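Histidinol-phosphate aminotransferase (Clostridium acetobutylicum, PDB 3FTB) probably acts as a pyridoxal 5'-phosphate-dependent aminotransferase that would interconvert histidinol phosphate and its keto counterpart. Local coordinates at residues K77-V82 with Y226-N231; E89-S94 with P106-Y111; I182-I187 with L207-A212. All blocks are in the same frame, centred on the assembly; numbering follows the deposited sequence.

Contact 1: K77-V82 with Y226-N231; sequences KDIGIV and YGITNN
Four backbone hydrogen bonds join the two segments as antiparallel neighbours, in two hydrogen-bonded pairs, Gly80 with Thr229 and Val82 with Gly227. The shortest runs from Gly80 N to Thr229 O at 2.5 Å and meets the carbonyl almost along its C=O axis. Val82 N approaches Gly227 O from above the carbonyl plane, whereas Gly227 N returns to Val82 O in plane at 2.9 Å. The same Gly227 O also receives a CA-H contact from Ile81, at 3.3 Å from its CA. Packing is tightest where Val82 CG2 presses on Gly227 CA at 3.3 Å, the methyl lying over a residue without a side chain. This pairing sets strand 80-84 as the outer strand of the mixed seven-stranded sheet of the aminotransferase large domain, with 225-229 inside it. On the face of Ile81 and Ile228, the bent Ile228 chain (chi2 -46°) brings its CD1 to 4.2 Å from Ile79 CD1. Beyond the ladder, Thr229 OG1 accepts from Asn231 N at 3.1 Å in an ST turn and also bonds Leu207 O. Asn231 then caps helix 232-239 through Ile234 N, while Asn230 OD1 takes a hydrogen bond from Lys202 NZ.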
loop_
_atom_site.group_PDB
_atom_site.type_symbol
_atom_site.label_atom_id
_atom_site.label_comp_id
_atom_site.label_asym_id
_atom_site.label_seq_id
_atom_site.Cartn_x
_atom_site.Cartn_y
_atom_site.Cartn_z
ATOM N N LYS A 77 -16.179 19.688 -3.536
ATOM C CA LYS A 77 -15.259 20.193 -2.524
ATOM C C LYS A 77 -15.819 19.904 -1.123
ATOM O O LYS A 77 -16.959 19.445 -0.988
ATOM C CB LYS A 77 -14.998 21.696 -2.728
ATOM C CG LYS A 77 -14.431 22.055 -4.104
ATOM C CD LYS A 77 -13.074 21.432 -4.302
ATOM C CE LYS A 77 -12.550 21.677 -5.699
ATOM N NZ LYS A 77 -11.079 21.470 -5.723
ATOM N N ASP A 78 -15.006 20.147 -0.098
ATOM C CA ASP A 78 -15.399 19.932 1.299
ATOM C C ASP A 78 -16.028 18.549 1.488
ATOM O O ASP A 78 -17.138 18.417 2.013
ATOM C CB ASP A 78 -16.329 21.060 1.801
ATOM C CG ASP A 78 -16.417 21.133 3.340
ATOM O OD1 ASP A 78 -15.526 20.599 4.042
ATOM O OD2 ASP A 78 -17.384 21.742 3.851
ATOM N N ILE A 79 -15.296 17.524 1.049
ATOM C CA ILE A 79 -15.707 16.129 1.206
ATOM C C ILE A 79 -14.580 15.341 1.838
ATOM O O ILE A 79 -13.419 15.718 1.731
ATOM C CB ILE A 79 -16.045 15.467 -0.146
ATOM C CG1 ILE A 79 -14.959 15.760 -1.184
ATOM C CG2 ILE A 79 -17.382 15.952 -0.660
ATOM C CD1 ILE A 79 -15.029 14.844 -2.424
ATOM N N GLY A 80 -14.922 14.255 2.515
ATOM C CA GLY A 80 -13.910 13.329 2.979
ATOM C C GLY A 80 -13.350 12.576 1.778
ATOM O O GLY A 80 -14.095 12.174 0.869
ATOM N N ILE A 81 -12.031 12.402 1.766
ATOM C CA ILE A 81 -11.363 11.622 0.736
ATOM C C ILE A 81 -10.384 10.672 1.416
ATOM O O ILE A 81 -9.577 11.085 2.243
ATOM C CB ILE A 81 -10.618 12.524 -0.263
ATOM C CG1 ILE A 81 -11.587 13.503 -0.931
ATOM C CG2 ILE A 81 -9.903 11.676 -1.314
ATOM C CD1 ILE A 81 -10.892 14.615 -1.681
ATOM N N VAL A 82 -10.478 9.390 1.090
ATOM C CA VAL A 82 -9.569 8.410 1.654
ATOM C C VAL A 82 -8.817 7.743 0.521
ATOM O O VAL A 82 -9.421 7.319 -0.455
ATOM C CB VAL A 82 -10.291 7.370 2.553
ATOM C CG1 VAL A 82 -10.717 8.014 3.876
ATOM C CG2 VAL A 82 -11.487 6.771 1.849
ATOM N N TYR A 226 -10.141 5.070 -4.325
ATOM C CA TYR A 226 -10.484 6.141 -3.385
ATOM C C TYR A 226 -11.883 6.103 -2.766
ATOM O O TYR A 226 -12.799 5.464 -3.288
ATOM C CB TYR A 226 -10.187 7.523 -3.980
ATOM C CG TYR A 226 -10.707 7.772 -5.378
ATOM C CD1 TYR A 226 -11.716 8.702 -5.607
ATOM C CD2 TYR A 226 -10.169 7.102 -6.472
ATOM C CE1 TYR A 226 -12.187 8.954 -6.895
ATOM C CE2 TYR A 226 -10.633 7.340 -7.757
ATOM C CZ TYR A 226 -11.641 8.270 -7.965
ATOM O OH TYR A 226 -12.098 8.503 -9.246
ATOM N N GLY A 227 -12.013 6.775 -1.624
ATOM C CA GLY A 227 -13.284 6.922 -0.938
ATOM C C GLY A 227 -13.797 8.355 -0.998
ATOM O O GLY A 227 -13.025 9.297 -0.900
ATOM N N ILE A 228 -15.111 8.503 -1.133
ATOM C CA ILE A 228 -15.770 9.788 -1.334
ATOM C C ILE A 228 -16.967 9.901 -0.387
ATOM O O ILE A 228 -17.892 9.106 -0.485
ATOM C CB ILE A 228 -16.281 9.884 -2.792
ATOM C CG1 ILE A 228 -15.091 9.926 -3.743
ATOM C CG2 ILE A 228 -17.174 11.097 -2.988
ATOM C CD1 ILE A 228 -13.993 10.908 -3.288
ATOM N N THR A 229 -16.961 10.868 0.530
ATOM C CA THR A 229 -18.063 11.002 1.490
ATOM C C THR A 229 -18.127 12.396 2.114
ATOM O O THR A 229 -17.106 13.030 2.358
ATOM C CB THR A 229 -17.982 9.945 2.631
ATOM O OG1 THR A 229 -19.205 9.936 3.382
ATOM C CG2 THR A 229 -16.845 10.248 3.576
ATOM N N ASN A 230 -19.342 12.866 2.369
ATOM C CA ASN A 230 -19.543 14.098 3.109
ATOM C C ASN A 230 -19.382 13.855 4.604
ATOM O O ASN A 230 -19.337 14.794 5.392
ATOM C CB ASN A 230 -20.931 14.677 2.839
ATOM C CG ASN A 230 -20.898 16.172 2.657
ATOM O OD1 ASN A 230 -20.039 16.691 1.938
ATOM N ND2 ASN A 230 -21.822 16.882 3.305
ATOM N N ASN A 231 -19.306 12.589 4.992
ATOM C CA ASN A 231 -19.147 12.231 6.395
ATOM C C ASN A 231 -17.694 12.352 6.835
ATOM O O ASN A 231 -17.009 11.348 7.065
ATOM C CB ASN A 231 -19.665 10.816 6.653
ATOM C CG ASN A 231 -19.674 10.456 8.127
ATOM O OD1 ASN A 231 -18.830 10.920 8.911
ATOM N ND2 ASN A 231 -20.626 9.619 8.513
#

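Contact 2: E89-S94 with P106-Y111; sequences EIIELS and PSYAEY
Ile91 carries most of this contact: its side chain reaches from helix 87-95 to Glu110 and Tyr111 of the neighbouring segment 106-111. With CG1 beside the backbone N (chi1 -63°) and chi2 extended, the two branches of Ile91 spread apart and do different work. CG2 rests on the aliphatic part of Glu110, 3.5 Å from its CG, and also meets Tyr111 at the ring edge, 4.0 Å from CD1. CD1 goes the other way, to the edge of the Tyr108 ring at CE2, 4.2 Å away, and beside the Glu110 carboxylate. Glu110 reaches across with CG anti to its backbone N (chi1 158°) and an extended chain, crossing Ile91 obliquely; its high B factor means that the position of the carboxylate is only approximate. Glu92 OE1 lies some way off, 5.2 Å from Glu110 OE2 as modelled; any repulsion would probably be eased by the salt bridge from Lys117 to Glu92. The hydroxyl of Tyr111 is hydrogen-bonded to Asp183, and the Tyr108 carbonyl oxygen lies 3.5 Å above one face of the Tyr111 ring, toward its rim. Ile91 packs against the segment that carries Tyr108, beside a bound phosphate, and Tyr111, a setting consistent with the wall of the cofactor pocket in fold type I aminotransferases.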
loop_
_atom_site.group_PDB
_atom_site.type_symbol
_atom_site.label_atom_id
_atom_site.label_comp_id
_atom_site.label_asym_id
_atom_site.label_seq_id
_atom_site.Cartn_x
_atom_site.Cartn_y
_atom_site.Cartn_z
ATOM N N GLU A 89 -8.288 -1.745 -0.405
ATOM C CA GLU A 89 -8.007 -1.255 0.934
ATOM C C GLU A 89 -9.253 -0.587 1.511
ATOM O O GLU A 89 -9.549 -0.700 2.703
ATOM C CB GLU A 89 -6.807 -0.287 0.911
ATOM C CG GLU A 89 -6.122 -0.070 2.271
ATOM C CD GLU A 89 -5.010 0.999 2.257
ATOM O OE1 GLU A 89 -4.565 1.401 1.164
ATOM O OE2 GLU A 89 -4.570 1.438 3.348
ATOM N N ILE A 90 -9.994 0.087 0.640
ATOM C CA ILE A 90 -11.127 0.899 1.059
ATOM C C ILE A 90 -12.357 0.046 1.361
ATOM O O ILE A 90 -13.081 0.313 2.325
ATOM C CB ILE A 90 -11.442 1.959 -0.001
ATOM C CG1 ILE A 90 -10.194 2.798 -0.267
ATOM C CG2 ILE A 90 -12.617 2.842 0.426
ATOM C CD1 ILE A 90 -10.219 3.457 -1.596
ATOM N N ILE A 91 -12.580 -0.978 0.540
ATOM C CA ILE A 91 -13.643 -1.953 0.776
ATOM C C ILE A 91 -13.469 -2.611 2.143
ATOM O O ILE A 91 -14.381 -2.588 2.980
ATOM C CB ILE A 91 -13.638 -3.044 -0.309
ATOM C CG1 ILE A 91 -13.941 -2.427 -1.679
ATOM C CG2 ILE A 91 -14.632 -4.150 0.037
ATOM C CD1 ILE A 91 -13.802 -3.396 -2.832
ATOM N N GLU A 92 -12.289 -3.182 2.373
ATOM C CA GLU A 92 -11.974 -3.769 3.671
ATOM C C GLU A 92 -12.160 -2.775 4.815
ATOM O O GLU A 92 -12.876 -3.058 5.774
ATOM C CB GLU A 92 -10.546 -4.322 3.696
ATOM C CG GLU A 92 -10.049 -4.654 5.097
ATOM C CD GLU A 92 -8.769 -5.462 5.086
ATOM O OE1 GLU A 92 -8.615 -6.311 4.185
ATOM O OE2 GLU A 92 -7.919 -5.252 5.978
ATOM N N LEU A 93 -11.512 -1.613 4.704
ATOM C CA LEU A 93 -11.488 -0.624 5.783
ATOM C C LEU A 93 -12.853 -0.047 6.124
ATOM O O LEU A 93 -13.188 0.115 7.300
ATOM C CB LEU A 93 -10.525 0.519 5.460
ATOM C CG LEU A 93 -9.043 0.210 5.653
ATOM C CD1 LEU A 93 -8.229 1.309 5.042
ATOM C CD2 LEU A 93 -8.702 0.035 7.122
ATOM N N SER A 94 -13.634 0.283 5.103
ATOM C CA SER A 94 -14.961 0.821 5.348
ATOM C C SER A 94 -15.850 -0.228 6.021
ATOM O O SER A 94 -16.708 0.094 6.840
ATOM C CB SER A 94 -15.588 1.347 4.058
ATOM O OG SER A 94 -15.606 0.355 3.050
ATOM N N PRO A 106 -26.119 -12.052 -5.385
ATOM C CA PRO A 106 -24.697 -12.195 -5.740
ATOM C C PRO A 106 -23.937 -10.867 -5.674
ATOM O O PRO A 106 -24.548 -9.803 -5.873
ATOM C CB PRO A 106 -24.746 -12.687 -7.194
ATOM C CG PRO A 106 -26.080 -13.272 -7.360
ATOM C CD PRO A 106 -27.003 -12.539 -6.461
ATOM N N SER A 107 -22.639 -10.924 -5.375
ATOM C CA SER A 107 -21.789 -9.739 -5.440
ATOM C C SER A 107 -20.303 -10.098 -5.368
ATOM O O SER A 107 -19.940 -11.242 -5.130
ATOM C CB SER A 107 -22.133 -8.768 -4.311
ATOM O OG SER A 107 -21.840 -9.362 -3.056
ATOM N N TYR A 108 -19.452 -9.106 -5.583
ATOM C CA TYR A 108 -18.003 -9.278 -5.504
ATOM C C TYR A 108 -17.595 -9.948 -4.192
ATOM O O TYR A 108 -17.897 -9.444 -3.099
ATOM C CB TYR A 108 -17.362 -7.907 -5.647
ATOM C CG TYR A 108 -15.861 -7.870 -5.741
ATOM C CD1 TYR A 108 -15.184 -8.642 -6.663
ATOM C CD2 TYR A 108 -15.119 -7.014 -4.924
ATOM C CE1 TYR A 108 -13.798 -8.595 -6.753
ATOM C CE2 TYR A 108 -13.733 -6.950 -5.017
ATOM C CZ TYR A 108 -13.077 -7.742 -5.933
ATOM O OH TYR A 108 -11.701 -7.680 -6.020
ATOM N N ALA A 109 -16.913 -11.087 -4.314
ATOM C CA ALA A 109 -16.516 -11.922 -3.177
ATOM C C ALA A 109 -15.936 -11.146 -1.998
ATOM O O ALA A 109 -16.202 -11.488 -0.849
ATOM C CB ALA A 109 -15.531 -12.982 -3.628
ATOM N N GLU A 110 -15.143 -10.116 -2.291
ATOM C CA GLU A 110 -14.441 -9.337 -1.263
ATOM C C GLU A 110 -15.325 -8.657 -0.192
ATOM O O GLU A 110 -14.851 -8.374 0.912
ATOM C CB GLU A 110 -13.487 -8.309 -1.903
ATOM C CG GLU A 110 -13.132 -7.135 -0.963
ATOM C CD GLU A 110 -11.876 -6.345 -1.361
ATOM O OE1 GLU A 110 -11.785 -5.903 -2.526
ATOM O OE2 GLU A 110 -10.988 -6.145 -0.495
ATOM N N TYR A 111 -16.593 -8.385 -0.490
ATOM C CA TYR A 111 -17.429 -7.775 0.543
ATOM C C TYR A 111 -17.489 -8.687 1.777
ATOM O O TYR A 111 -17.158 -8.255 2.878
ATOM C CB TYR A 111 -18.841 -7.431 0.049
ATOM C CG TYR A 111 -18.911 -6.628 -1.234
ATOM C CD1 TYR A 111 -17.835 -5.859 -1.660
ATOM C CD2 TYR A 111 -20.064 -6.621 -2.006
ATOM C CE1 TYR A 111 -17.896 -5.120 -2.832
ATOM C CE2 TYR A 111 -20.134 -5.884 -3.189
ATOM C CZ TYR A 111 -19.041 -5.135 -3.593
ATOM O OH TYR A 111 -19.099 -4.401 -4.757
#

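Contact 3: I182-I187 with L207-A212; sequences IDEAFI and LFIIRA. With PO4 (phosphate ion), chain G.
Ile182, Leu207 and Ile209 form the apolar centre on one face of two parallel strands. Ile182 and Ile209 lie side by side and point the same way, with Ile209 CD1 turned back (chi2 -59°) to sit 3.7 Å from Ile182 CB. Leu207 crosses Ile182 obliquely, CD2 to CD1, tip to tip at 3.6 Å. Between the strands, three backbone bonds hold the register: Ile182 N to Phe208 O, nearly along the C=O axis, Ile210 N to Ile182 O, and Glu184 N to Ile210 O in the carbonyl plane at 2.7 Å. Farther along 182-187, Asp183 OD1 accepts from Ala185 N at 3.1 Å, an Asx turn, while its OD2 is held by the hydroxyl of Tyr111. The methyl carbons CB of Ala185 and Ala212 meet nearby, and one water bridges the carbonyl oxygens of the same two residues. At the polar edge Glu184 and Arg211 run alongside each other, with their flat groups 36° apart. Arg211 NE gives Glu184 OE1 a weak, bent hydrogen bond within a salt bridge, at 3.1 Å, and Glu184 OE2 is taken by Phe197 N. Ile187 CG2 covers the centre of one face of the Arg211 guanidinium, 3.5 Å above the plane; at its edge, NH1 and NH2 bond a phosphate ion, probably from the crystallisation liquor. Both bonds are straight, and Arg211 NH1 to phosphate O1 is very short at 2.4 Å. Asp183, on the parallel pair, is consistent with the aspartate that in fold type I aminotransferases pairs with the pyridine nitrogen of pyridoxal phosphate.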
loop_
_atom_site.group_PDB
_atom_site.type_symbol
_atom_site.label_atom_id
_atom_site.label_comp_id
_atom_site.label_asym_id
_atom_site.label_seq_id
_atom_site.Cartn_x
_atom_site.Cartn_y
_atom_site.Cartn_z
ATOM N N ILE A 182 -21.263 2.271 -1.323
ATOM C CA ILE A 182 -21.491 1.939 -2.726
ATOM C C ILE A 182 -20.207 1.811 -3.528
ATOM O O ILE A 182 -19.517 2.806 -3.772
ATOM C CB ILE A 182 -22.398 2.959 -3.425
ATOM C CG1 ILE A 182 -23.661 3.185 -2.614
ATOM C CG2 ILE A 182 -22.841 2.432 -4.767
ATOM C CD1 ILE A 182 -24.730 3.923 -3.386
ATOM N N ASP A 183 -19.910 0.580 -3.943
ATOM C CA ASP A 183 -18.727 0.279 -4.744
ATOM C C ASP A 183 -18.955 0.633 -6.226
ATOM O O ASP A 183 -19.692 -0.057 -6.946
ATOM C CB ASP A 183 -18.368 -1.197 -4.567
ATOM C CG ASP A 183 -17.321 -1.678 -5.558
ATOM O OD1 ASP A 183 -16.820 -0.856 -6.355
ATOM O OD2 ASP A 183 -17.007 -2.889 -5.537
ATOM N N GLU A 184 -18.327 1.719 -6.673
ATOM C CA GLU A 184 -18.540 2.227 -8.024
ATOM C C GLU A 184 -17.297 2.128 -8.900
ATOM O O GLU A 184 -17.043 2.994 -9.731
ATOM C CB GLU A 184 -19.024 3.679 -7.969
ATOM C CG GLU A 184 -20.494 3.819 -7.562
ATOM C CD GLU A 184 -20.991 5.232 -7.713
ATOM O OE1 GLU A 184 -20.265 6.110 -8.265
ATOM O OE2 GLU A 184 -22.126 5.462 -7.270
ATOM N N ALA A 185 -16.537 1.053 -8.722
ATOM C CA ALA A 185 -15.253 0.903 -9.396
ATOM C C ALA A 185 -15.424 0.753 -10.898
ATOM O O ALA A 185 -14.481 0.973 -11.663
ATOM C CB ALA A 185 -14.500 -0.288 -8.831
ATOM N N PHE A 186 -16.634 0.380 -11.309
ATOM C CA PHE A 186 -16.941 0.143 -12.711
ATOM C C PHE A 186 -17.771 1.280 -13.287
ATOM O O PHE A 186 -17.875 1.409 -14.509
ATOM C CB PHE A 186 -17.717 -1.167 -12.889
ATOM C CG PHE A 186 -16.872 -2.408 -12.773
ATOM C CD1 PHE A 186 -15.903 -2.698 -13.721
ATOM C CD2 PHE A 186 -17.072 -3.305 -11.728
ATOM C CE1 PHE A 186 -15.134 -3.854 -13.631
ATOM C CE2 PHE A 186 -16.312 -4.464 -11.628
ATOM C CZ PHE A 186 -15.341 -4.739 -12.586
ATOM N N ILE A 187 -18.351 2.096 -12.406
ATOM C CA ILE A 187 -19.316 3.114 -12.803
ATOM C C ILE A 187 -18.837 3.937 -13.998
ATOM O O ILE A 187 -19.622 4.636 -14.634
ATOM C CB ILE A 187 -19.622 4.086 -11.652
ATOM C CG1 ILE A 187 -20.996 4.741 -11.834
ATOM C CG2 ILE A 187 -18.551 5.151 -11.589
ATOM C CD1 ILE A 187 -22.182 3.844 -11.503
ATOM N N LEU A 207 -24.063 8.085 2.707
ATOM C CA LEU A 207 -23.367 7.605 1.521
ATOM C C LEU A 207 -21.857 7.553 1.713
ATOM O O LEU A 207 -21.229 8.541 2.105
ATOM C CB LEU A 207 -23.671 8.498 0.313
ATOM C CG LEU A 207 -24.877 8.231 -0.585
ATOM C CD1 LEU A 207 -24.973 9.332 -1.621
ATOM C CD2 LEU A 207 -24.757 6.879 -1.257
ATOM N N PHE A 208 -21.280 6.398 1.421
ATOM C CA PHE A 208 -19.845 6.293 1.251
ATOM C C PHE A 208 -19.589 5.615 -0.097
ATOM O O PHE A 208 -20.059 4.494 -0.333
ATOM C CB PHE A 208 -19.227 5.493 2.391
ATOM C CG PHE A 208 -17.722 5.391 2.314
ATOM C CD1 PHE A 208 -16.925 6.398 2.824
ATOM C CD2 PHE A 208 -17.112 4.291 1.735
ATOM C CE1 PHE A 208 -15.551 6.316 2.761
ATOM C CE2 PHE A 208 -15.732 4.201 1.667
ATOM C CZ PHE A 208 -14.948 5.220 2.182
ATOM N N ILE A 209 -18.882 6.300 -0.993
ATOM C CA ILE A 209 -18.638 5.760 -2.338
ATOM C C ILE A 209 -17.192 5.309 -2.518
ATOM O O ILE A 209 -16.267 5.985 -2.060
ATOM C CB ILE A 209 -18.966 6.796 -3.452
ATOM C CG1 ILE A 209 -20.328 7.467 -3.216
ATOM C CG2 ILE A 209 -18.890 6.165 -4.815
ATOM C CD1 ILE A 209 -21.481 6.517 -3.167
ATOM N N ILE A 210 -17.013 4.169 -3.184
ATOM C CA ILE A 210 -15.695 3.661 -3.527
ATOM C C ILE A 210 -15.462 3.745 -5.042
ATOM O O ILE A 210 -16.221 3.173 -5.837
ATOM C CB ILE A 210 -15.549 2.207 -3.058
ATOM C CG1 ILE A 210 -15.726 2.128 -1.540
ATOM C CG2 ILE A 210 -14.213 1.642 -3.461
ATOM C CD1 ILE A 210 -15.563 0.725 -0.967
ATOM N N ARG A 211 -14.445 4.495 -5.446
ATOM C CA ARG A 211 -14.057 4.508 -6.848
ATOM C C ARG A 211 -12.707 3.827 -7.025
ATOM O O ARG A 211 -12.029 3.528 -6.051
ATOM C CB ARG A 211 -13.969 5.934 -7.369
ATOM C CG ARG A 211 -15.277 6.681 -7.385
ATOM C CD ARG A 211 -16.197 6.169 -8.437
ATOM N NE ARG A 211 -17.309 7.090 -8.639
ATOM C CZ ARG A 211 -17.403 7.904 -9.680
ATOM N NH1 ARG A 211 -16.452 7.897 -10.602
ATOM N NH2 ARG A 211 -18.449 8.713 -9.799
ATOM N N ALA A 212 -12.315 3.599 -8.276
ATOM C CA ALA A 212 -11.021 3.001 -8.582
ATOM C C ALA A 212 -10.539 3.412 -9.964
ATOM O O ALA A 212 -11.344 3.682 -10.858
ATOM C CB ALA A 212 -11.099 1.493 -8.484
HETATM P P PO4 G . -17.544 10.494 -12.677
HETATM O O1 PO4 G . -16.475 9.472 -12.380
HETATM O O2 PO4 G . -16.930 11.877 -12.649
HETATM O O3 PO4 G . -18.137 10.206 -14.041
HETATM O O4 PO4 G . -18.654 10.444 -11.650
HETATM O O HOH W 1 -12.218 1.316 -12.455
#

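Contacts 1 and 3 belong to the same mixed sheet, in which strand 225-229 lies directly between 80-84 and 207-212; their centres are about 12 Å apart. Contact 2 lies beside that sheet, about 11 Å between centres from contact 3 and 18 Å from contact 1, with helix 87-95 laid on it: Ile90 packs on Phe208 and against the backbone at Tyr226, and Ile91 packs on Ile210. Along the chain, contacts 2 and 3 follow one another inside the long loop closed by contact 1. The fold thus brings Tyr111 of helix 110-117 to Asp183 on strand 179-183, probably the region where, as in relatives, the cofactor is held.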